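Long-range contacts in alpha-galactosidase (Lactobacillus brevis, PDB 3MI6), which probably hydrolyses terminal, non-reducing alpha-D-galactose residues from alpha-D-galactosides as a family 36 glycoside hydrolase: residues T127-Q132 against Y316-V321; R178-Q183 against I276-F281; D376-L381 against G443-V448; Y712-I717 against Y728-V733. All blocks are in the same frame, centred on the assembly; numbering follows the deposited sequence.

Contact 1 joins the N-terminal beta region to the helix leading into the barrel; contact 2 lies within the N-terminal region, contact 3 between loops of the barrel region and contact 4 in the C-terminal beta domain. Contact 2, the buried one, sets a strand against the loop between two of its sheet partners, by apolar packing and bridging waters, with no direct hydrogen bond across it. Contacts 1 and 3 are partly buried and polar: a histidine-carboxylate bond in the first, a salt bridge beside the predicted substrate site in the second. Contact 4, also partly buried, is chiefly apolar, between strands of two sheets. Contacts 2 and 3 both touch the second subunit, contact 4 the third.

Contact 1: T127-Q132 against Y316-V321; sequences TDDDAQ and YQQHLV
Asp-129 and His-319 meet with their flat groups almost coplanar, the carboxylate and the imidazole turned only 12° apart. The ring presents its edge, and NE2 of His-319 donates to Asp-129 OD2 at 2.7 Å along a nearly straight line, 165° at the hydrogen. OD2 takes this bond on its anti lone pair, away from the other carboxylate oxygen, and is also hydrogen-bonded by Gln-157 NE2. At the other ring nitrogen, ND1 is bonded to the carbonyl oxygen of Phe-124; with an acceptor at each nitrogen, the imidazole is held against rotation and its charged form would probably be favoured. Gln-318 lies beside this pair. Its CG, anti to the backbone N (chi1 -177°), sits 3.5 Å above one face of the His-319 ring, offset toward the rim, and the extended chain carries OE1 across to Thr-127. There Thr-127 OG1 donates to Gln-318 OE1 at 2.9 Å, in the carbonyl plane and on a lone pair. Asp-129 OD2 lies 3.2 Å from the same Gln-318 OE1, but both are acceptors and no bond joins them. Asp-125 steadies the loop, its carboxylate accepting from the backbone N of Thr-127, Asp-129 and Ala-131. This is a buried His-carboxylate hydrogen bond, fastening the loop before strand 132-140 of the N-terminal beta domain to the C-terminal end of helix 305-319, which precedes the first barrel strand.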
# COMPACT_ATOMS: atom_id res chain seq x y z
N THR D 127 -41.10 21.31 -8.83
CA THR D 127 -41.76 20.04 -8.59
C THR D 127 -42.18 19.95 -7.13
O THR D 127 -42.38 18.87 -6.58
CB THR D 127 -40.84 18.85 -8.95
OG1 THR D 127 -39.49 19.17 -8.59
CG2 THR D 127 -40.90 18.56 -10.45
N ASP D 128 -42.33 21.11 -6.51
CA ASP D 128 -42.82 21.17 -5.14
C ASP D 128 -42.12 20.08 -4.34
O ASP D 128 -42.72 19.06 -4.01
CB ASP D 128 -44.33 20.95 -5.13
CG ASP D 128 -44.96 21.45 -3.86
OD1 ASP D 128 -44.24 22.11 -3.07
OD2 ASP D 128 -46.17 21.18 -3.66
N ASP D 129 -40.84 20.30 -4.04
CA ASP D 129 -39.97 19.24 -3.53
C ASP D 129 -39.26 19.75 -2.31
O ASP D 129 -38.19 19.27 -1.96
CB ASP D 129 -38.95 18.85 -4.59
CG ASP D 129 -38.21 17.56 -4.26
OD1 ASP D 129 -38.74 16.73 -3.49
OD2 ASP D 129 -37.09 17.37 -4.78
N ASP D 130 -39.83 20.78 -1.70
CA ASP D 130 -39.39 21.26 -0.39
C ASP D 130 -38.03 21.96 -0.37
O ASP D 130 -37.39 22.07 0.68
CB ASP D 130 -39.46 20.13 0.64
CG ASP D 130 -40.85 19.48 0.69
OD1 ASP D 130 -41.87 20.21 0.51
OD2 ASP D 130 -40.93 18.25 0.88
N ALA D 131 -37.60 22.46 -1.53
CA ALA D 131 -36.34 23.20 -1.62
C ALA D 131 -36.46 24.59 -1.02
O ALA D 131 -37.55 25.13 -0.89
CB ALA D 131 -35.83 23.28 -3.05
N GLN D 132 -35.33 25.16 -0.65
CA GLN D 132 -35.27 26.47 -0.04
C GLN D 132 -34.01 27.18 -0.52
O GLN D 132 -32.98 26.54 -0.74
CB GLN D 132 -35.24 26.36 1.49
CG GLN D 132 -36.41 25.61 2.12
CD GLN D 132 -36.45 25.77 3.64
OE1 GLN D 132 -37.20 26.59 4.17
NE2 GLN D 132 -35.63 25.00 4.35
N TYR D 316 -30.31 15.55 -10.31
CA TYR D 316 -30.13 16.11 -11.65
C TYR D 316 -31.37 15.90 -12.51
O TYR D 316 -31.73 16.76 -13.30
CB TYR D 316 -28.90 15.53 -12.38
CG TYR D 316 -27.57 15.74 -11.69
CD1 TYR D 316 -27.23 16.96 -11.13
CD2 TYR D 316 -26.61 14.71 -11.66
CE1 TYR D 316 -25.99 17.15 -10.51
CE2 TYR D 316 -25.39 14.89 -11.05
CZ TYR D 316 -25.08 16.10 -10.47
OH TYR D 316 -23.85 16.28 -9.85
N GLN D 317 -32.03 14.76 -12.34
CA GLN D 317 -33.15 14.38 -13.19
C GLN D 317 -34.39 15.21 -12.86
O GLN D 317 -35.23 15.43 -13.71
CB GLN D 317 -33.47 12.89 -13.03
CG GLN D 317 -34.62 12.41 -13.91
CD GLN D 317 -35.06 10.97 -13.59
OE1 GLN D 317 -35.70 10.71 -12.57
NE2 GLN D 317 -34.71 10.05 -14.48
N GLN D 318 -34.50 15.64 -11.61
CA GLN D 318 -35.67 16.39 -11.20
C GLN D 318 -35.44 17.90 -11.24
O GLN D 318 -36.38 18.67 -11.44
CB GLN D 318 -36.11 15.96 -9.79
CG GLN D 318 -37.38 16.65 -9.31
CD GLN D 318 -37.89 16.10 -7.98
OE1 GLN D 318 -38.84 16.64 -7.40
NE2 GLN D 318 -37.26 15.03 -7.50
N HIS D 319 -34.18 18.32 -11.08
CA HIS D 319 -33.88 19.72 -10.81
C HIS D 319 -32.77 20.35 -11.66
O HIS D 319 -32.22 21.39 -11.28
CB HIS D 319 -33.52 19.88 -9.34
CG HIS D 319 -34.61 19.50 -8.40
ND1 HIS D 319 -35.80 20.19 -8.32
CD2 HIS D 319 -34.67 18.53 -7.46
CE1 HIS D 319 -36.56 19.64 -7.39
NE2 HIS D 319 -35.90 18.63 -6.85
N LEU D 320 -32.42 19.74 -12.79
CA LEU D 320 -31.37 20.30 -13.64
C LEU D 320 -31.61 20.01 -15.11
O LEU D 320 -31.53 20.89 -15.94
CB LEU D 320 -29.98 19.80 -13.21
CG LEU D 320 -28.82 20.25 -14.11
CD1 LEU D 320 -28.56 21.73 -13.95
CD2 LEU D 320 -27.53 19.48 -13.83
N VAL D 321 -31.92 18.76 -15.43
CA VAL D 321 -32.03 18.39 -16.83
C VAL D 321 -33.23 19.14 -17.43
O VAL D 321 -34.23 19.42 -16.76
CB VAL D 321 -31.86 16.85 -17.02
CG1 VAL D 321 -32.11 16.42 -18.45
CG2 VAL D 321 -30.47 16.43 -16.60

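Contact 2: R178-Q183 against I276-F281; sequences RALSSQ and INPDEF
Arg-178 packs its side chain against Pro-278, crossing it obliquely. From CB, chi1 of 172° places CG anti to the backbone N, and Arg-178 CG comes within 3.9 Å of Pro-278 CG. The chain continues straight to CD and then bends at chi3 (-62°), which brings Arg-178 NE to 3.7 Å from Pro-278 CB. Beyond it the guanidinium turns one face to the proline: Pro-278 CG lies 3.7 Å above its plane, over the centre, and Arg-178 NH2 stands 3.6 Å from Pro-278 CB. At the tip, NH1 makes a weak hydrogen bond to Pro-88 O, and NH2 forms a long, weak ion pair with Asp-279 of the second subunit. An alanine in place of Arg-178 would probably leave one side of the Pro-278 ring without its cover and Pro-88 O without this weak bond. Pro-278 opens a type II beta turn ending at Phe-281, in the loop between strands 270-274 and 283-285, both of which pair antiparallel with strand 174-186; that strand carries a classic beta bulge where Ser-181 and Ser-182 face Thr-274. Beside the arginine, Leu-180 CD1 packs at 3.9 Å against Pro-278 CD, the two side chains crossing at about a right angle. Phe-281 CE2 approaches Ala-179 CB at 4.2 Å. Two waters link the segments, one from Ala-179 N to Ile-276 O, the other joining Ala-179 O and Ser-181 OG to Ile-276 N.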
# COMPACT_ATOMS: atom_id res chain seq x y z
N ARG D 178 -10.65 36.52 -9.18
CA ARG D 178 -10.97 35.17 -8.78
C ARG D 178 -12.38 35.17 -8.21
O ARG D 178 -12.67 35.89 -7.25
CB ARG D 178 -9.96 34.70 -7.74
CG ARG D 178 -10.28 33.39 -7.07
CD ARG D 178 -9.17 33.06 -6.08
NE ARG D 178 -7.90 32.91 -6.77
CZ ARG D 178 -7.16 31.81 -6.73
NH1 ARG D 178 -7.55 30.77 -5.99
NH2 ARG D 178 -6.02 31.76 -7.42
N ALA D 179 -13.26 34.36 -8.79
CA ALA D 179 -14.65 34.28 -8.33
C ALA D 179 -15.10 32.83 -8.28
O ALA D 179 -15.93 32.41 -9.09
CB ALA D 179 -15.54 35.07 -9.24
N LEU D 180 -14.56 32.06 -7.34
CA LEU D 180 -14.96 30.67 -7.20
C LEU D 180 -16.43 30.55 -6.84
O LEU D 180 -17.05 31.51 -6.41
CB LEU D 180 -14.11 29.94 -6.17
CG LEU D 180 -12.81 29.27 -6.62
CD1 LEU D 180 -12.62 29.35 -8.10
CD2 LEU D 180 -11.60 29.83 -5.88
N SER D 181 -16.99 29.36 -7.03
CA SER D 181 -18.41 29.14 -6.79
C SER D 181 -18.70 28.57 -5.43
O SER D 181 -19.79 28.76 -4.91
CB SER D 181 -18.98 28.20 -7.84
OG SER D 181 -18.85 28.79 -9.10
N SER D 182 -17.74 27.87 -4.86
CA SER D 182 -17.94 27.23 -3.57
C SER D 182 -16.63 27.01 -2.86
O SER D 182 -15.63 26.63 -3.48
CB SER D 182 -18.64 25.89 -3.75
OG SER D 182 -18.55 25.12 -2.56
N GLN D 183 -16.63 27.26 -1.56
CA GLN D 183 -15.50 26.90 -0.72
C GLN D 183 -16.03 26.03 0.39
O GLN D 183 -17.10 26.30 0.92
CB GLN D 183 -14.86 28.13 -0.12
CG GLN D 183 -13.98 27.84 1.04
CD GLN D 183 -13.18 29.05 1.44
OE1 GLN D 183 -12.80 29.84 0.58
NE2 GLN D 183 -12.92 29.21 2.73
N ILE D 276 -15.12 28.58 -11.63
CA ILE D 276 -14.38 29.04 -12.79
C ILE D 276 -12.89 29.12 -12.45
O ILE D 276 -12.49 29.67 -11.43
CB ILE D 276 -14.87 30.42 -13.22
CG1 ILE D 276 -16.35 30.37 -13.54
CG2 ILE D 276 -14.07 30.93 -14.41
CD1 ILE D 276 -16.91 31.69 -14.00
N ASN D 277 -12.07 28.56 -13.32
CA ASN D 277 -10.64 28.59 -13.15
C ASN D 277 -10.10 30.01 -12.99
O ASN D 277 -10.16 30.80 -13.93
CB ASN D 277 -10.00 27.93 -14.37
CG ASN D 277 -8.52 27.71 -14.21
OD1 ASN D 277 -7.89 27.08 -15.07
ND2 ASN D 277 -7.94 28.21 -13.10
N PRO D 278 -9.57 30.35 -11.80
CA PRO D 278 -8.99 31.67 -11.57
C PRO D 278 -7.95 32.07 -12.61
O PRO D 278 -7.75 33.26 -12.82
CB PRO D 278 -8.34 31.53 -10.20
CG PRO D 278 -9.18 30.57 -9.52
CD PRO D 278 -9.61 29.56 -10.57
N ASP D 279 -7.29 31.10 -13.23
CA ASP D 279 -6.34 31.39 -14.30
C ASP D 279 -7.03 31.67 -15.64
O ASP D 279 -8.05 31.05 -15.99
CB ASP D 279 -5.36 30.24 -14.44
CG ASP D 279 -4.26 30.29 -13.40
OD1 ASP D 279 -3.60 31.36 -13.29
OD2 ASP D 279 -4.04 29.28 -12.69
N GLU D 280 -6.45 32.59 -16.41
CA GLU D 280 -7.10 33.10 -17.62
C GLU D 280 -8.51 33.58 -17.33
O GLU D 280 -9.43 33.32 -18.09
CB GLU D 280 -7.11 32.05 -18.72
CG GLU D 280 -5.71 31.62 -19.13
CD GLU D 280 -4.93 32.72 -19.83
OE1 GLU D 280 -5.14 32.90 -21.05
OE2 GLU D 280 -4.10 33.40 -19.17
N PHE D 281 -8.68 34.26 -16.20
CA PHE D 281 -9.95 34.86 -15.86
C PHE D 281 -9.82 36.16 -15.07
O PHE D 281 -8.94 36.31 -14.19
CB PHE D 281 -10.85 33.88 -15.12
CG PHE D 281 -12.05 34.54 -14.49
CD1 PHE D 281 -13.24 34.66 -15.19
CD2 PHE D 281 -11.97 35.04 -13.19
CE1 PHE D 281 -14.34 35.27 -14.60
CE2 PHE D 281 -13.05 35.65 -12.60
CZ PHE D 281 -14.24 35.76 -13.29
O HOH W 1 -12.50 32.32 -10.71
O HOH W 2 -16.89 30.43 -10.28

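Contact 3: D376-L381 against G443-V448; sequences DDTTSL and GRHQFV
Asp-377 and Arg-444 form a salt bridge through a single pair of atoms, Arg-444 NE donating to Asp-377 OD2 at 3.1 Å and 164°. OD2 approaches at the edge of the guanidinium, close to its plane, and is itself met on the anti side of the carboxylate; the two flat groups are turned 72° apart. The backbone of Asp-377 takes part as well: Asp-377 O accepts a weak bond from His-445 ND1 at 3.4 Å and another weak one from a water, which is in turn weakly bonded by Gln-446 NE2. Over one face of the His-445 ring lies the methyl of Thr-378, Thr-378 CG2 lying 3.4 Å from His-445 CG. Leu-381 reaches the amide of Gln-446 with its CD2 methyl. In the next shell, a type I' turn from Gly-443 to Gln-446 sets Arg-444 and His-445 side by side at its corner, and Gln-446 O is bonded by Arg-482. His-445 also packs on Glu-63 of the second subunit. The Arg-444 side chain passes about 3 Å from that of Asn-481 and about 4 Å from that of Asp-368, nearest atoms, and all three are predicted to bind substrate. Because Asp-377 accepts from NE, the inner nitrogen of the guanidinium, the bond would probably help to fix that group's orientation within the predicted galactoside pocket.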
# COMPACT_ATOMS: atom_id res chain seq x y z
N ASP D 376 -14.21 16.58 -47.12
CA ASP D 376 -13.02 16.43 -46.32
C ASP D 376 -13.32 17.04 -44.97
O ASP D 376 -14.39 17.61 -44.78
CB ASP D 376 -11.86 17.19 -46.96
CG ASP D 376 -10.71 16.28 -47.34
OD1 ASP D 376 -10.89 15.05 -47.31
OD2 ASP D 376 -9.61 16.80 -47.66
N ASP D 377 -12.38 16.93 -44.04
CA ASP D 377 -12.51 17.67 -42.79
C ASP D 377 -11.67 18.96 -42.77
O ASP D 377 -11.03 19.28 -41.77
CB ASP D 377 -12.28 16.79 -41.53
CG ASP D 377 -10.89 16.15 -41.47
OD1 ASP D 377 -10.14 16.18 -42.48
OD2 ASP D 377 -10.56 15.60 -40.38
N THR D 378 -11.71 19.71 -43.87
CA THR D 378 -10.88 20.90 -43.98
C THR D 378 -11.52 22.03 -44.77
O THR D 378 -10.82 22.87 -45.31
CB THR D 378 -9.53 20.58 -44.67
OG1 THR D 378 -9.77 20.26 -46.04
CG2 THR D 378 -8.84 19.40 -44.00
N THR D 379 -12.85 22.05 -44.86
CA THR D 379 -13.54 23.00 -45.73
C THR D 379 -15.02 23.08 -45.39
O THR D 379 -15.60 22.09 -44.99
CB THR D 379 -13.47 22.59 -47.23
OG1 THR D 379 -14.78 22.21 -47.68
CG2 THR D 379 -12.51 21.41 -47.47
N SER D 380 -15.62 24.26 -45.54
CA SER D 380 -17.08 24.44 -45.43
C SER D 380 -17.64 24.52 -44.02
O SER D 380 -18.83 24.73 -43.83
CB SER D 380 -17.87 23.25 -45.99
OG SER D 380 -17.37 22.82 -47.24
N LEU D 381 -16.78 24.33 -43.02
CA LEU D 381 -17.18 24.56 -41.65
C LEU D 381 -17.59 26.01 -41.45
O LEU D 381 -16.76 26.88 -41.32
CB LEU D 381 -16.04 24.20 -40.69
CG LEU D 381 -16.40 23.18 -39.60
CD1 LEU D 381 -17.31 22.08 -40.13
CD2 LEU D 381 -15.15 22.59 -38.99
N GLY D 443 -6.71 23.56 -35.65
CA GLY D 443 -7.12 22.40 -34.88
C GLY D 443 -8.01 21.60 -35.79
O GLY D 443 -9.06 22.10 -36.21
N ARG D 444 -7.59 20.39 -36.13
CA ARG D 444 -8.31 19.61 -37.13
C ARG D 444 -8.67 20.51 -38.32
O ARG D 444 -9.80 20.49 -38.81
CB ARG D 444 -9.57 18.98 -36.51
CG ARG D 444 -10.18 17.87 -37.35
CD ARG D 444 -11.58 17.48 -36.91
NE ARG D 444 -12.13 16.47 -37.81
CZ ARG D 444 -13.38 16.00 -37.76
NH1 ARG D 444 -14.24 16.46 -36.85
NH2 ARG D 444 -13.78 15.08 -38.63
N HIS D 445 -7.71 21.33 -38.75
CA HIS D 445 -7.85 22.18 -39.94
C HIS D 445 -9.02 23.19 -39.85
O HIS D 445 -9.70 23.46 -40.84
CB HIS D 445 -7.92 21.31 -41.22
CG HIS D 445 -7.17 20.01 -41.10
ND1 HIS D 445 -7.79 18.83 -40.74
CD2 HIS D 445 -5.86 19.72 -41.28
CE1 HIS D 445 -6.88 17.86 -40.70
NE2 HIS D 445 -5.71 18.37 -41.02
N GLN D 446 -9.23 23.75 -38.66
CA GLN D 446 -10.30 24.72 -38.39
C GLN D 446 -9.96 25.69 -37.25
O GLN D 446 -8.95 25.54 -36.54
CB GLN D 446 -11.60 23.99 -38.06
CG GLN D 446 -11.69 23.49 -36.62
CD GLN D 446 -12.67 22.33 -36.45
OE1 GLN D 446 -13.35 22.22 -35.42
NE2 GLN D 446 -12.75 21.44 -37.45
N PHE D 447 -10.80 26.70 -37.06
CA PHE D 447 -10.58 27.71 -36.03
C PHE D 447 -11.91 28.02 -35.38
O PHE D 447 -12.94 27.57 -35.87
CB PHE D 447 -10.00 28.97 -36.66
CG PHE D 447 -8.73 28.71 -37.38
CD1 PHE D 447 -8.75 28.21 -38.68
CD2 PHE D 447 -7.51 28.93 -36.76
CE1 PHE D 447 -7.59 27.95 -39.34
CE2 PHE D 447 -6.34 28.67 -37.41
CZ PHE D 447 -6.38 28.19 -38.71
N VAL D 448 -11.90 28.80 -34.30
CA VAL D 448 -13.13 29.01 -33.56
C VAL D 448 -13.72 30.42 -33.72
O VAL D 448 -12.99 31.41 -33.75
CB VAL D 448 -13.03 28.53 -32.07
CG1 VAL D 448 -11.67 27.94 -31.76
CG2 VAL D 448 -13.36 29.64 -31.11
O HOH W 3 -12.71 21.17 -40.59

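Contact 4: Y712-I717 against Y728-V733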
# COMPACT_ATOMS: atom_id res chain seq x y z
N TYR D 712 -24.91 -15.68 -6.68
CA TYR D 712 -25.46 -16.51 -7.73
C TYR D 712 -24.28 -17.18 -8.42
O TYR D 712 -23.32 -16.52 -8.82
CB TYR D 712 -26.26 -15.65 -8.70
CG TYR D 712 -27.09 -16.41 -9.71
CD1 TYR D 712 -26.81 -16.32 -11.08
CD2 TYR D 712 -28.16 -17.21 -9.32
CE1 TYR D 712 -27.57 -17.00 -12.02
CE2 TYR D 712 -28.92 -17.90 -10.25
CZ TYR D 712 -28.61 -17.79 -11.60
OH TYR D 712 -29.35 -18.46 -12.54
N PHE D 713 -24.32 -18.50 -8.51
CA PHE D 713 -23.27 -19.22 -9.21
C PHE D 713 -23.42 -18.97 -10.71
O PHE D 713 -24.51 -19.10 -11.27
CB PHE D 713 -23.36 -20.72 -8.91
CG PHE D 713 -22.36 -21.54 -9.65
CD1 PHE D 713 -22.51 -21.78 -11.01
CD2 PHE D 713 -21.28 -22.09 -9.00
CE1 PHE D 713 -21.60 -22.53 -11.71
CE2 PHE D 713 -20.35 -22.85 -9.70
CZ PHE D 713 -20.51 -23.07 -11.06
N VAL D 714 -22.32 -18.61 -11.35
CA VAL D 714 -22.34 -18.44 -12.79
C VAL D 714 -21.38 -19.39 -13.50
O VAL D 714 -20.20 -19.46 -13.17
CB VAL D 714 -21.99 -17.01 -13.20
CG1 VAL D 714 -22.19 -16.85 -14.70
CG2 VAL D 714 -22.88 -16.06 -12.45
N PRO D 715 -21.91 -20.15 -14.47
CA PRO D 715 -21.16 -21.00 -15.39
C PRO D 715 -19.84 -20.38 -15.82
O PRO D 715 -19.79 -19.21 -16.23
CB PRO D 715 -22.07 -21.08 -16.61
CG PRO D 715 -23.43 -21.02 -16.03
CD PRO D 715 -23.35 -20.14 -14.80
N THR D 716 -18.78 -21.17 -15.72
CA THR D 716 -17.50 -20.79 -16.27
C THR D 716 -17.60 -20.52 -17.79
O THR D 716 -18.42 -21.12 -18.49
CB THR D 716 -16.46 -21.90 -15.98
OG1 THR D 716 -16.50 -22.21 -14.58
CG2 THR D 716 -15.08 -21.45 -16.34
N ILE D 717 -16.76 -19.61 -18.27
CA ILE D 717 -16.65 -19.35 -19.69
C ILE D 717 -15.68 -20.34 -20.35
O ILE D 717 -14.48 -20.31 -20.09
CB ILE D 717 -16.21 -17.90 -19.95
CG1 ILE D 717 -17.19 -16.95 -19.26
CG2 ILE D 717 -16.13 -17.62 -21.44
CD1 ILE D 717 -16.50 -15.78 -18.59
N TYR D 728 -16.12 -11.02 -22.72
CA TYR D 728 -17.29 -11.88 -22.61
C TYR D 728 -18.31 -11.22 -21.72
O TYR D 728 -17.95 -10.55 -20.75
CB TYR D 728 -16.93 -13.24 -22.00
CG TYR D 728 -17.93 -14.33 -22.30
CD1 TYR D 728 -17.82 -15.12 -23.44
CD2 TYR D 728 -19.00 -14.58 -21.44
CE1 TYR D 728 -18.73 -16.13 -23.73
CE2 TYR D 728 -19.92 -15.58 -21.72
CZ TYR D 728 -19.78 -16.36 -22.86
OH TYR D 728 -20.69 -17.36 -23.14
N THR D 729 -19.58 -11.41 -22.06
CA THR D 729 -20.65 -10.83 -21.29
C THR D 729 -21.64 -11.86 -20.79
O THR D 729 -22.09 -12.72 -21.53
CB THR D 729 -21.44 -9.83 -22.12
OG1 THR D 729 -20.53 -8.90 -22.73
CG2 THR D 729 -22.45 -9.12 -21.23
N GLN D 730 -21.97 -11.75 -19.51
CA GLN D 730 -23.05 -12.50 -18.91
C GLN D 730 -24.13 -11.51 -18.43
O GLN D 730 -23.88 -10.64 -17.60
CB GLN D 730 -22.51 -13.34 -17.77
CG GLN D 730 -21.55 -14.41 -18.23
CD GLN D 730 -20.44 -14.70 -17.23
OE1 GLN D 730 -19.83 -13.80 -16.66
NE2 GLN D 730 -20.15 -15.97 -17.05
N LEU D 731 -25.33 -11.67 -18.99
CA LEU D 731 -26.47 -10.83 -18.70
C LEU D 731 -27.44 -11.58 -17.79
O LEU D 731 -27.60 -12.79 -17.92
CB LEU D 731 -27.19 -10.51 -20.00
CG LEU D 731 -27.58 -9.08 -20.36
CD1 LEU D 731 -26.41 -8.11 -20.25
CD2 LEU D 731 -28.13 -9.12 -21.77
N PHE D 732 -28.09 -10.86 -16.89
CA PHE D 732 -28.97 -11.43 -15.90
C PHE D 732 -30.27 -10.62 -15.78
O PHE D 732 -30.30 -9.58 -15.11
CB PHE D 732 -28.27 -11.42 -14.55
CG PHE D 732 -27.01 -12.23 -14.52
CD1 PHE D 732 -27.06 -13.61 -14.37
CD2 PHE D 732 -25.77 -11.62 -14.59
CE1 PHE D 732 -25.90 -14.35 -14.33
CE2 PHE D 732 -24.60 -12.37 -14.55
CZ PHE D 732 -24.67 -13.73 -14.42
N VAL D 733 -31.34 -11.09 -16.41
CA VAL D 733 -32.65 -10.46 -16.29
C VAL D 733 -33.40 -10.99 -15.06
O VAL D 733 -33.73 -12.17 -14.97
CB VAL D 733 -33.50 -10.75 -17.53
CG1 VAL D 733 -34.84 -10.06 -17.43
CG2 VAL D 733 -32.76 -10.33 -18.79
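Tyr-712 to Val-714 and Tyr-728 to Val-733 run roughly antiparallel, at 145° with their axes 10.8 Å apart, a spacing bridged by side chains and no backbone bonds. Ile-717 packs on one face of the Tyr-728 ring, the two side chains sliding past each other in opposite directions. Ile-717 CG2, anti to the backbone N, sits 3.7 Å from the centroid of the Tyr-728 ring and 15° off the normal, a CH-pi contact, and Ile-717 CG1 comes within 3.7 Å of Tyr-728 CD2. An alanine in place of Tyr-728 would probably leave a gap beside Ile-717 and deprive its CG2 methyl of this aromatic face. In mid-contact Val-714 reaches tip to tip toward two residues: its CG1 meets the Gln-730 amide, and Val-714 CG2 meets Phe-732 CZ at 3.5 Å. The other end of that amide, Gln-730 OE1, is bonded to Arg-668. Tyr-712 closes the row. Its ring is turned 89° from that of Phe-732, centroids 6.0 Å apart, and Phe-732 CE1 approaches the tyrosine's edge, 3.9 Å from Tyr-712 CE1. The hydroxyl of Tyr-712 is held by Asp-698, and Thr-716 bonds Glu-53 and Arg-55, both of the third subunit. Two sheets of the C-terminal domain thus pack together: strand 712-714 pairs with 680-682, whose Phe-682 ring lies nearly parallel to Phe-732, and strand 728-736 runs between 663-670 and 692-695.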